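Long-range contact in pectinesterase A (Erwinia chrysanthemi, PDB 2NTP), which hydrolyses the methyl esters of pectin galacturonate units, releasing methanol and opening the maceration and soft-rotting of plant tissue: residues Ser138-Tyr143 and Gly160-Phe165. Sequence-based numbering, arbitrary orientation.
Sequences SGDRAY and GGRSFF
D140 and R162 meet through a carboxylate and a guanidinium whose planes are 31° apart. NH1 of R162 donates to OD2 of D140 at 3.0 Å on the syn side; the oxygen lies almost in the guanidinium plane, while the nitrogen stands somewhat out of the carboxylate plane. The chain of R162, bent at chi2 and chi3, brings the NH1 edge of its guanidinium to the acid. In D140, CG anti to the backbone N carries the carboxylate across to the R162 backbone, where OD1 accepts the main-chain N, a bond less certain because OD1 sits too near a neighbouring atom. R141 runs beside R162 with its guanidinium nearly perpendicular, 86° between planes, and the two NH1 atoms 4.1 Å apart. Its own bridge to D140 is charge alone, since OD2 lies well off its plane.

Beyond this network the backbones pair as parallel strands: N of A142 donates to O of R162 (3.2 Å), and N of F164 to O of A142 (2.9 Å). Y143 and F164 point the same way, their planes 24° apart but slid so that the rings barely overlap; CE1 of Y143 touches CD2 of F164 at 3.4 Å. Aligned, like residues on successive coils characterise the parallel beta-helix of this family. D140 lies between the two arginines, while D97 pairs with NE of R141 and D336 with NH2 of R162, so the repulsion of the like charges is probably offset.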
ATOM      1  N   SER A 138       9.486  -5.303 -10.684  1.00 18.17           N
ATOM      2  CA  SER A 138       9.736  -4.707 -12.002  1.00 18.45           C
ATOM      3  C   SER A 138       9.248  -3.266 -12.053  1.00 18.08           C
ATOM      4  O   SER A 138       9.337  -2.585 -13.089  1.00 18.73           O
ATOM      5  CB  SER A 138       9.039  -5.525 -13.089  1.00 18.25           C
ATOM      6  OG  SER A 138       9.458  -6.875 -13.043  1.00 19.81           O
ATOM      7  N   GLY A 139       8.694  -2.820 -10.931  1.00 17.34           N
ATOM      8  CA  GLY A 139       8.321  -1.440 -10.756  1.00 16.02           C
ATOM      9  C   GLY A 139       9.491  -0.710 -10.137  1.00 15.16           C
ATOM     10  O   GLY A 139      10.081  -1.160  -9.138  1.00 15.39           O
ATOM     11  N   ASP A 140       9.860   0.393 -10.770  1.00 13.57           N
ATOM     12  CA  ASP A 140      10.763   1.362 -10.176  1.00 12.03           C
ATOM     13  C   ASP A 140      10.330   2.730 -10.669  1.00 10.82           C
ATOM     14  O   ASP A 140       9.874   2.869 -11.803  1.00 10.80           O
ATOM     15  CB  ASP A 140      12.223   1.084 -10.560  1.00 11.97           C
ATOM     16  CG  ASP A 140      13.209   1.974  -9.813  1.00 12.46           C
ATOM     17  OD1 ASP A 140      12.894   2.440  -8.691  1.00 11.02           O
ATOM     18  OD2 ASP A 140      14.316   2.209 -10.349  1.00 12.53           O
ATOM     19  N   ARG A 141      10.466   3.726  -9.800  1.00  9.76           N
ATOM     20  CA  ARG A 141      10.113   5.107 -10.111  1.00  9.04           C
ATOM     21  C   ARG A 141       8.619   5.247 -10.425  1.00  8.71           C
ATOM     22  O   ARG A 141       8.238   5.754 -11.481  1.00  8.39           O
ATOM     23  CB  ARG A 141      11.000   5.656 -11.247  1.00  9.05           C
ATOM     24  CG  ARG A 141      12.503   5.521 -10.974  1.00  9.26           C
ATOM     25  CD  ARG A 141      13.354   6.174 -12.071  1.00  9.53           C
ATOM     26  NE  ARG A 141      13.113   5.584 -13.389  1.00 10.46           N
ATOM     27  CZ  ARG A 141      13.798   4.565 -13.908  1.00 11.65           C
ATOM     28  NH1 ARG A 141      14.791   3.999 -13.235  1.00 13.37           N
ATOM     29  NH2 ARG A 141      13.487   4.107 -15.113  1.00 12.02           N
ATOM     30  N   ALA A 142       7.785   4.780  -9.489  1.00  7.85           N
ATOM     31  CA  ALA A 142       6.332   4.891  -9.589  1.00  7.51           C
ATOM     32  C   ALA A 142       5.843   6.041  -8.716  1.00  7.18           C
ATOM     33  O   ALA A 142       6.139   6.086  -7.522  1.00  7.15           O
ATOM     34  CB  ALA A 142       5.664   3.583  -9.172  1.00  7.50           C
ATOM     35  N   TYR A 143       5.080   6.952  -9.312  1.00  7.09           N
ATOM     36  CA  TYR A 143       4.697   8.200  -8.649  1.00  7.20           C
ATOM     37  C   TYR A 143       3.183   8.312  -8.558  1.00  7.07           C
ATOM     38  O   TYR A 143       2.485   8.213  -9.566  1.00  6.97           O
ATOM     39  CB  TYR A 143       5.288   9.372  -9.441  1.00  7.50           C
ATOM     40  CG  TYR A 143       5.043  10.784  -8.927  1.00  8.25           C
ATOM     41  CD1 TYR A 143       4.719  11.047  -7.587  1.00  8.47           C
ATOM     42  CD2 TYR A 143       5.181  11.868  -9.793  1.00  9.23           C
ATOM     43  CE1 TYR A 143       4.507  12.368  -7.141  1.00  9.04           C
ATOM     44  CE2 TYR A 143       4.988  13.171  -9.358  1.00  9.54           C
ATOM     45  CZ  TYR A 143       4.650  13.418  -8.039  1.00  9.80           C
ATOM     46  OH  TYR A 143       4.469  14.723  -7.635  1.00  9.68           O
ATOM     47  N   GLY A 160      10.102  -4.214  -4.631  1.00 12.33           N
ATOM     48  CA  GLY A 160      11.118  -3.801  -5.602  1.00 12.50           C
ATOM     49  C   GLY A 160      11.756  -2.445  -5.369  1.00 12.03           C
ATOM     50  O   GLY A 160      12.437  -2.233  -4.369  1.00 13.09           O
ATOM     51  N   GLY A 161      11.536  -1.530  -6.311  1.00 11.56           N
ATOM     52  CA  GLY A 161      12.267  -0.271  -6.353  1.00 10.69           C
ATOM     53  C   GLY A 161      11.640   0.861  -5.562  1.00 10.10           C
ATOM     54  O   GLY A 161      11.100   0.650  -4.472  1.00  9.98           O
ATOM     55  N   ARG A 162      11.708   2.062  -6.130  1.00  9.33           N
ATOM     56  CA  ARG A 162      11.271   3.276  -5.448  1.00  8.90           C
ATOM     57  C   ARG A 162       9.884   3.709  -5.887  1.00  8.33           C
ATOM     58  O   ARG A 162       9.565   3.715  -7.072  1.00  8.34           O
ATOM     59  CB  ARG A 162      12.261   4.421  -5.689  1.00  9.23           C
ATOM     60  CG  ARG A 162      13.711   4.021  -5.506  1.00 11.26           C
ATOM     61  CD  ARG A 162      14.403   3.912  -6.861  1.00 16.35           C
ATOM     62  NE  ARG A 162      15.210   5.091  -7.086  1.00 17.84           N
ATOM     63  CZ  ARG A 162      15.834   5.407  -8.218  1.00 16.93           C
ATOM     64  NH1 ARG A 162      15.747   4.646  -9.308  1.00 16.51           N
ATOM     65  NH2 ARG A 162      16.544   6.517  -8.247  1.00 17.45           N
ATOM     66  N   SER A 163       9.060   4.065  -4.910  1.00  7.69           N
ATOM     67  CA  SER A 163       7.753   4.644  -5.184  1.00  7.25           C
ATOM     68  C   SER A 163       7.585   5.885  -4.320  1.00  6.68           C
ATOM     69  O   SER A 163       8.149   5.971  -3.230  1.00  6.59           O
ATOM     70  CB  SER A 163       6.647   3.642  -4.877  1.00  7.38           C
ATOM     71  OG  SER A 163       6.790   3.169  -3.555  1.00 10.06           O
ATOM     72  N   PHE A 164       6.809   6.840  -4.815  1.00  6.28           N
ATOM     73  CA  PHE A 164       6.575   8.084  -4.085  1.00  6.37           C
ATOM     74  C   PHE A 164       5.088   8.387  -4.096  1.00  6.15           C
ATOM     75  O   PHE A 164       4.452   8.370  -5.153  1.00  6.01           O
ATOM     76  CB  PHE A 164       7.384   9.230  -4.711  1.00  6.57           C
ATOM     77  CG  PHE A 164       7.182  10.572  -4.040  1.00  6.82           C
ATOM     78  CD1 PHE A 164       7.376  10.729  -2.670  1.00  7.80           C
ATOM     79  CD2 PHE A 164       6.824  11.684  -4.795  1.00  7.70           C
ATOM     80  CE1 PHE A 164       7.193  11.974  -2.053  1.00  8.57           C
ATOM     81  CE2 PHE A 164       6.646  12.937  -4.193  1.00  7.76           C
ATOM     82  CZ  PHE A 164       6.829  13.080  -2.821  1.00  7.97           C
ATOM     83  N   PHE A 165       4.542   8.623  -2.905  1.00  5.95           N
ATOM     84  CA  PHE A 165       3.127   8.915  -2.711  1.00  6.11           C
ATOM     85  C   PHE A 165       3.007  10.296  -2.095  1.00  6.38           C
ATOM     86  O   PHE A 165       3.593  10.569  -1.049  1.00  6.34           O
ATOM     87  CB  PHE A 165       2.490   7.865  -1.800  1.00  6.54           C
ATOM     88  CG  PHE A 165       2.533   6.474  -2.366  1.00  6.40           C
ATOM     89  CD1 PHE A 165       3.688   5.697  -2.255  1.00  7.36           C
ATOM     90  CD2 PHE A 165       1.421   5.940  -3.010  1.00  7.62           C
ATOM     91  CE1 PHE A 165       3.737   4.414  -2.786  1.00  7.37           C
ATOM     92  CE2 PHE A 165       1.455   4.652  -3.540  1.00  8.12           C
ATOM     93  CZ  PHE A 165       2.617   3.890  -3.433  1.00  7.76           C
TER
HETATM   94  O   HOH W   1       8.811   0.932  -7.384  1.00 27.35           O